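Putative xanthine dehydrogenase YAGS fad-binding subunit (Escherichia coli, PDB 5G5G) probably oxidises aldehydes as part of a three-chain periplasmic molybdenum enzyme, this chain holding the molybdenum centre and its pterin cytosine dinucleotide. Local coordinates at residues Gln287-Gly292 / Met359-Ala364; Ser303-Ser308 / Gly335-Thr340. All blocks are in the same frame, centred on the assembly; numbering follows the deposited sequence. Where two conformers were deposited one is given.

Interaction 1 (Gln287-Gly292 / Met359-Ala364)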
loop_
_atom_site.group_PDB
_atom_site.type_symbol
_atom_site.label_atom_id
_atom_site.label_comp_id
_atom_site.label_asym_id
_atom_site.label_seq_id
_atom_site.Cartn_x
_atom_site.Cartn_y
_atom_site.Cartn_z
ATOM N N GLN C 287 -11.468 11.499 19.196
ATOM C CA GLN C 287 -11.488 12.959 19.206
ATOM C C GLN C 287 -12.861 13.494 19.603
ATOM O O GLN C 287 -13.884 12.995 19.114
ATOM C CB GLN C 287 -11.134 13.501 17.846
ATOM C CG GLN C 287 -9.773 13.022 17.326
ATOM C CD GLN C 287 -9.452 13.600 15.986
ATOM O OE1 GLN C 287 -9.460 14.821 15.776
ATOM N NE2 GLN C 287 -9.101 12.746 15.086
ATOM N N HIS C 288 -12.863 14.528 20.423
ATOM C CA HIS C 288 -14.112 15.141 20.893
ATOM C C HIS C 288 -14.119 16.606 20.452
ATOM O O HIS C 288 -13.233 17.373 20.853
ATOM C CB HIS C 288 -14.194 14.990 22.407
ATOM C CG HIS C 288 -15.496 15.429 22.982
ATOM N ND1 HIS C 288 -15.628 15.825 24.294
ATOM C CD2 HIS C 288 -16.719 15.555 22.425
ATOM C CE1 HIS C 288 -16.894 16.157 24.525
ATOM N NE2 HIS C 288 -17.575 15.998 23.401
ATOM N N LEU C 289 -15.115 16.983 19.644
ATOM C CA LEU C 289 -15.228 18.318 19.067
ATOM C C LEU C 289 -16.527 18.963 19.515
ATOM O O LEU C 289 -17.609 18.369 19.358
ATOM C CB LEU C 289 -15.197 18.231 17.549
ATOM C CG LEU C 289 -13.779 18.216 16.997
ATOM C CD1 LEU C 289 -13.751 17.652 15.587
ATOM C CD2 LEU C 289 -13.196 19.611 16.977
ATOM N N ARG C 290 -16.410 20.167 20.072
ATOM C CA ARG C 290 -17.565 20.951 20.493
ATOM C C ARG C 290 -17.392 22.321 19.818
ATOM O O ARG C 290 -16.403 23.034 20.092
ATOM C CB ARG C 290 -17.628 21.066 22.000
ATOM C CG ARG C 290 -17.643 19.699 22.692
ATOM C CD ARG C 290 -17.341 19.880 24.158
ATOM N NE ARG C 290 -18.495 20.362 24.820
ATOM C CZ ARG C 290 -18.513 20.969 26.025
ATOM N NH1 ARG C 290 -17.373 21.217 26.717
ATOM N NH2 ARG C 290 -19.682 21.334 26.548
ATOM N N ILE C 291 -18.300 22.651 18.905
ATOM C CA ILE C 291 -18.212 23.899 18.140
ATOM C C ILE C 291 -19.542 24.617 18.172
ATOM O O ILE C 291 -20.565 24.037 17.902
ATOM C CB ILE C 291 -17.805 23.683 16.677
ATOM C CG1 ILE C 291 -16.690 22.611 16.591
ATOM C CG2 ILE C 291 -17.372 25.007 16.064
ATOM C CD1 ILE C 291 -16.194 22.286 15.197
ATOM N N GLY C 292 -19.495 25.917 18.482
ATOM C CA GLY C 292 -20.674 26.752 18.477
ATOM C C GLY C 292 -20.516 27.978 17.634
ATOM O O GLY C 292 -19.393 28.512 17.511
ATOM N N MET C 359 -9.803 14.692 9.547
ATOM C CA MET C 359 -10.819 13.625 9.360
ATOM C C MET C 359 -12.012 13.830 10.334
ATOM O O MET C 359 -13.151 13.569 9.959
ATOM C CB MET C 359 -10.230 12.247 9.552
ATOM C CG MET C 359 -9.436 11.761 8.351
ATOM S SD MET C 359 -8.391 10.331 8.629
ATOM C CE MET C 359 -9.584 9.026 8.438
ATOM N N ALA C 360 -11.725 14.344 11.518
ATOM C CA ALA C 360 -12.746 14.730 12.498
ATOM C C ALA C 360 -13.289 16.156 12.277
ATOM O O ALA C 360 -14.509 16.322 12.174
ATOM C CB ALA C 360 -12.213 14.573 13.901
ATOM N N LEU C 361 -12.414 17.172 12.296
ATOM C CA LEU C 361 -12.862 18.532 12.252
ATOM C C LEU C 361 -13.750 18.836 11.043
ATOM O O LEU C 361 -14.765 19.564 11.170
ATOM C CB LEU C 361 -11.660 19.520 12.291
ATOM C CG LEU C 361 -11.956 20.988 12.086
ATOM C CD1 LEU C 361 -12.835 21.470 13.257
ATOM C CD2 LEU C 361 -10.649 21.749 12.041
ATOM N N GLU C 362 -13.373 18.308 9.876
ATOM C CA GLU C 362 -14.075 18.642 8.625
ATOM C C GLU C 362 -15.425 17.931 8.465
ATOM O O GLU C 362 -16.293 18.421 7.752
ATOM C CB GLU C 362 -13.137 18.419 7.423
ATOM C CG GLU C 362 -11.953 19.364 7.482
ATOM C CD GLU C 362 -12.372 20.838 7.390
ATOM O OE1 GLU C 362 -13.028 21.198 6.381
ATOM O OE2 GLU C 362 -12.026 21.657 8.319
ATOM N N ILE C 363 -15.645 16.862 9.224
ATOM C CA ILE C 363 -17.045 16.346 9.384
ATOM C C ILE C 363 -17.809 17.263 10.332
ATOM O O ILE C 363 -18.947 17.612 10.046
ATOM C CB ILE C 363 -17.124 14.880 9.893
ATOM C CG1 ILE C 363 -16.414 13.933 8.933
ATOM C CG2 ILE C 363 -18.563 14.474 10.112
ATOM C CD1 ILE C 363 -16.322 12.471 9.389
ATOM N N ALA C 364 -17.223 17.609 11.477
ATOM C CA ALA C 364 -17.867 18.477 12.469
ATOM C C ALA C 364 -18.311 19.790 11.860
ATOM O O ALA C 364 -19.431 20.257 12.092
ATOM C CB ALA C 364 -16.976 18.703 13.708
#

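Interaction 2 (Ser303-Ser308 / Gly335-Thr340)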
loop_
_atom_site.group_PDB
_atom_site.type_symbol
_atom_site.label_atom_id
_atom_site.label_comp_id
_atom_site.label_asym_id
_atom_site.label_seq_id
_atom_site.Cartn_x
_atom_site.Cartn_y
_atom_site.Cartn_z
ATOM N N SER C 303 -13.726 23.818 20.655
ATOM C CA SER C 303 -13.006 22.950 21.564
ATOM C C SER C 303 -12.682 21.661 20.803
ATOM O O SER C 303 -13.563 21.050 20.136
ATOM C CB SER C 303 -13.813 22.624 22.805
ATOM O OG SER C 303 -13.194 21.588 23.616
ATOM N N HIS C 304 -11.413 21.246 20.859
ATOM C CA HIS C 304 -11.015 19.993 20.201
ATOM C C HIS C 304 -10.056 19.275 21.153
ATOM O O HIS C 304 -9.002 19.824 21.529
ATOM C CB HIS C 304 -10.354 20.296 18.880
ATOM C CG HIS C 304 -10.124 19.109 17.997
ATOM N ND1 HIS C 304 -9.727 19.258 16.689
ATOM C CD2 HIS C 304 -10.213 17.780 18.221
ATOM C CE1 HIS C 304 -9.603 18.064 16.136
ATOM N NE2 HIS C 304 -9.869 17.149 17.052
ATOM N N GLU C 305 -10.460 18.097 21.605
ATOM C CA GLU C 305 -9.565 17.250 22.420
ATOM C C GLU C 305 -9.348 15.951 21.661
ATOM O O GLU C 305 -10.252 15.467 21.001
ATOM C CB GLU C 305 -10.133 17.005 23.799
ATOM C CG GLU C 305 -10.239 18.268 24.620
ATOM C CD GLU C 305 -10.674 18.050 26.043
ATOM O OE1 GLU C 305 -11.340 17.045 26.343
ATOM O OE2 GLU C 305 -10.322 18.907 26.889
ATOM N N SER C 306 -8.138 15.430 21.716
ATOM C CA SER C 306 -7.809 14.168 21.075
ATOM C C SER C 306 -7.016 13.254 21.978
ATOM O O SER C 306 -6.090 13.699 22.685
ATOM C CB SER C 306 -7.018 14.435 19.801
ATOM O OG SER C 306 -6.853 13.226 19.063
ATOM N N TRP C 307 -7.427 11.999 21.987
ATOM C CA TRP C 307 -6.730 10.921 22.695
ATOM C C TRP C 307 -6.040 10.026 21.664
ATOM O O TRP C 307 -6.618 9.674 20.644
ATOM C CB TRP C 307 -7.740 10.074 23.466
ATOM C CG TRP C 307 -8.173 10.629 24.759
ATOM C CD1 TRP C 307 -7.763 10.247 25.983
ATOM C CD2 TRP C 307 -9.180 11.645 24.964
ATOM N NE1 TRP C 307 -8.413 11.015 26.962
ATOM C CE2 TRP C 307 -9.298 11.849 26.344
ATOM C CE3 TRP C 307 -9.959 12.422 24.096
ATOM C CZ2 TRP C 307 -10.190 12.830 26.897
ATOM C CZ3 TRP C 307 -10.818 13.392 24.626
ATOM C CH2 TRP C 307 -10.914 13.587 25.995
ATOM N N SER C 308 -4.810 9.642 21.953
ATOM C CA SER C 308 -4.083 8.617 21.194
ATOM C C SER C 308 -3.204 7.911 22.220
ATOM O O SER C 308 -3.058 8.398 23.360
ATOM C CB SER C 308 -3.218 9.225 20.055
ATOM O OG SER C 308 -2.084 9.948 20.589
ATOM N N GLY C 335 -6.552 20.416 23.307
ATOM C CA GLY C 335 -5.784 19.602 24.204
ATOM C C GLY C 335 -5.531 18.218 23.703
ATOM O O GLY C 335 -6.392 17.613 23.057
ATOM N N LEU C 336 -4.339 17.705 24.010
ATOM C CA LEU C 336 -3.987 16.315 23.730
ATOM C C LEU C 336 -4.011 15.485 24.992
ATOM O O LEU C 336 -3.672 15.966 26.089
ATOM C CB LEU C 336 -2.593 16.189 23.064
ATOM C CG LEU C 336 -2.421 16.838 21.701
ATOM C CD1 LEU C 336 -0.962 16.708 21.251
ATOM C CD2 LEU C 336 -3.400 16.237 20.696
ATOM N N ARG C 337 -4.370 14.213 24.829
ATOM C CA ARG C 337 -4.364 13.246 25.920
ATOM C C ARG C 337 -3.639 11.998 25.411
ATOM O O ARG C 337 -4.022 11.440 24.375
ATOM C CB ARG C 337 -5.778 12.945 26.335
ATOM C CG ARG C 337 -6.627 14.207 26.719
ATOM C CD ARG C 337 -6.230 14.701 28.029
ATOM N NE ARG C 337 -7.054 15.886 28.388
ATOM C CZ ARG C 337 -6.770 17.157 28.088
ATOM N NH1 ARG C 337 -5.643 17.469 27.473
ATOM N NH2 ARG C 337 -7.581 18.136 28.541
ATOM N N LEU C 338 -2.614 11.574 26.148
ATOM C CA LEU C 338 -1.751 10.494 25.689
ATOM C C LEU C 338 -1.860 9.289 26.627
ATOM O O LEU C 338 -1.409 9.357 27.779
ATOM C CB LEU C 338 -0.300 11.017 25.605
ATOM C CG LEU C 338 0.699 9.982 25.082
ATOM C CD1 LEU C 338 0.370 9.428 23.721
ATOM C CD2 LEU C 338 2.059 10.646 25.118
ATOM N N ALA C 339 -2.452 8.205 26.146
ATOM C CA ALA C 339 -2.504 6.947 26.904
ATOM C C ALA C 339 -1.235 6.161 26.663
ATOM O O ALA C 339 -0.539 6.363 25.659
ATOM C CB ALA C 339 -3.699 6.112 26.476
ATOM N N THR C 340 -1.004 5.208 27.565
ATOM C CA THR C 340 0.037 4.206 27.361
ATOM C C THR C 340 -0.566 2.935 26.773
ATOM O O THR C 340 -1.432 2.327 27.382
ATOM C CB THR C 340 0.766 3.942 28.677
ATOM O OG1 THR C 340 1.384 5.173 29.036
ATOM C CG2 THR C 340 1.859 2.883 28.492
HETATM O O HOH W 1 -10.171 15.895 28.956
HETATM O O HOH W 2 -2.750 12.268 22.058
#

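Interaction 1 (Gln287-Gly292 / Met359-Ala364)
Gln287 sends CG anti to its carbonyl carbon (chi1 -57°) and runs extended beyond it, which brings the amide down onto the methyl group of Ala360. The touch is van der Waals: OE1 of Gln287 lies 3.3 Å from CB of Ala360, and CD and NE2 are also near that methyl, so the contact spreads over the amide and is not confined to one atom. The polar work of the amide is done elsewhere, OE1 bonding to His304 and NE2 to Thr285 OG1 and to Pro356 O; these partners fix the rotation of the group. At the other end of the strand, Ile291 is straight out to its CD1 (chi2 180°), and this one methyl reaches both CB of Ala364 and CD1 of Leu361, each 4.0 Å away. Helix 354-372 lies here on one face of the mixed sheet formed by strands 285-293, 299-310 and their neighbours, and the local axes are 9.2 Å apart and inclined by 30°. Alternation in the strand turns Gln287, Leu289 and Ile291 to the helix and His288 and Arg290 away from it; the helix answers with Ala360, Leu361 and Ala364, positions that share one flank. Between the two ends stands Leu289, modelled in two conformers. In the one described, CD1 is 3.6 Å from CA of Leu361 and 3.9 Å from CB of Ala364, while its side chain crosses that of Leu361 at about a right angle; the other conformer may pack differently. No hydrogen bond runs between 287-292 and 359-364; the one from Gln287 NE2 reaches Pro356, earlier in the same helix. Farther round the helix, Ile363 packs on Ala703 and Asn704 of helix 698-710, and the carboxylate of Glu362 pairs with Arg380.

Interaction 2 (Ser303-Ser308 / Gly335-Thr340)
Parallel beta pairing joins strands 299-310 and 331-340 within a mixed sheet of the molybdopterin-binding region, the local axes being 4.8 Å apart. Gly335, Arg337 and Ala339 each donate N-H to the other strand, to O of His304, Ser306 and Ser308 in turn, and the O atoms of Gly335 and Arg337 accept from N of Ser306 and Ser308. The shortest of these five bonds, Arg337 N to Ser306 O, is 2.8 Å. Trp307 and Arg337 are paired residues on the same face, and CB of Arg337 sits over the five-membered ring of Trp307, 3.4 Å from its centroid and 16° off the normal, a CH-pi contact that CG of Arg337 extends toward CE2. The indole is held from elsewhere as well, its NE1 bonding to Val150 O. An alanine in place of Trp307 would probably leave the aliphatic base of Arg337 without its flat support and Val150 O without its N-H partner. Beyond CG the arginine bends (chi2 -75°), folding its guanidinium back over Gly335, where a CB would clash with NH1. That NH1 donates to Leu336 O at 2.8 Å, the oxygen lying in the guanidinium plane although the nitrogen stands above the carbonyl plane; Asp159 is a further partner. Glu305 OE2 is 3.3 Å from NH2 of Arg337, a salt bridge of charges only, because no N-H points at the oxygen; OE2 also bonds to His333. One water links Glu305 OE1 with Arg337 NE, and a second donates to both Arg337 O and Ser308 OG, which also bonds to Glu317 N. Gly335 and Arg337 each bond to the two residues flanking their partners, Glu305 and Trp307, the hallmark of parallel beta strands.

How the interactions relate
Both contacts are buried and share one sheet, but they hold it in different directions. Interaction 2 works in the plane of the sheet, through regular backbone bonds, with a salt bridge and a CH-pi contact on one of its faces; partly exposed Glu305 and Leu338 give it some access to solvent. Interaction 1 lies on a face and relies mainly on apolar side chains, with one amide, against the helix, its touching residues all buried. Strands 285-293 and 299-310 are neighbours, so the two meet directly: Gln287 OE1 is 2.7 Å from His304 NE2, and Leu289, in the conformer given, packs on the same imidazole. In the chain, strand 331-340 is followed by the helix of interaction 1, which packs back on strand 285-293.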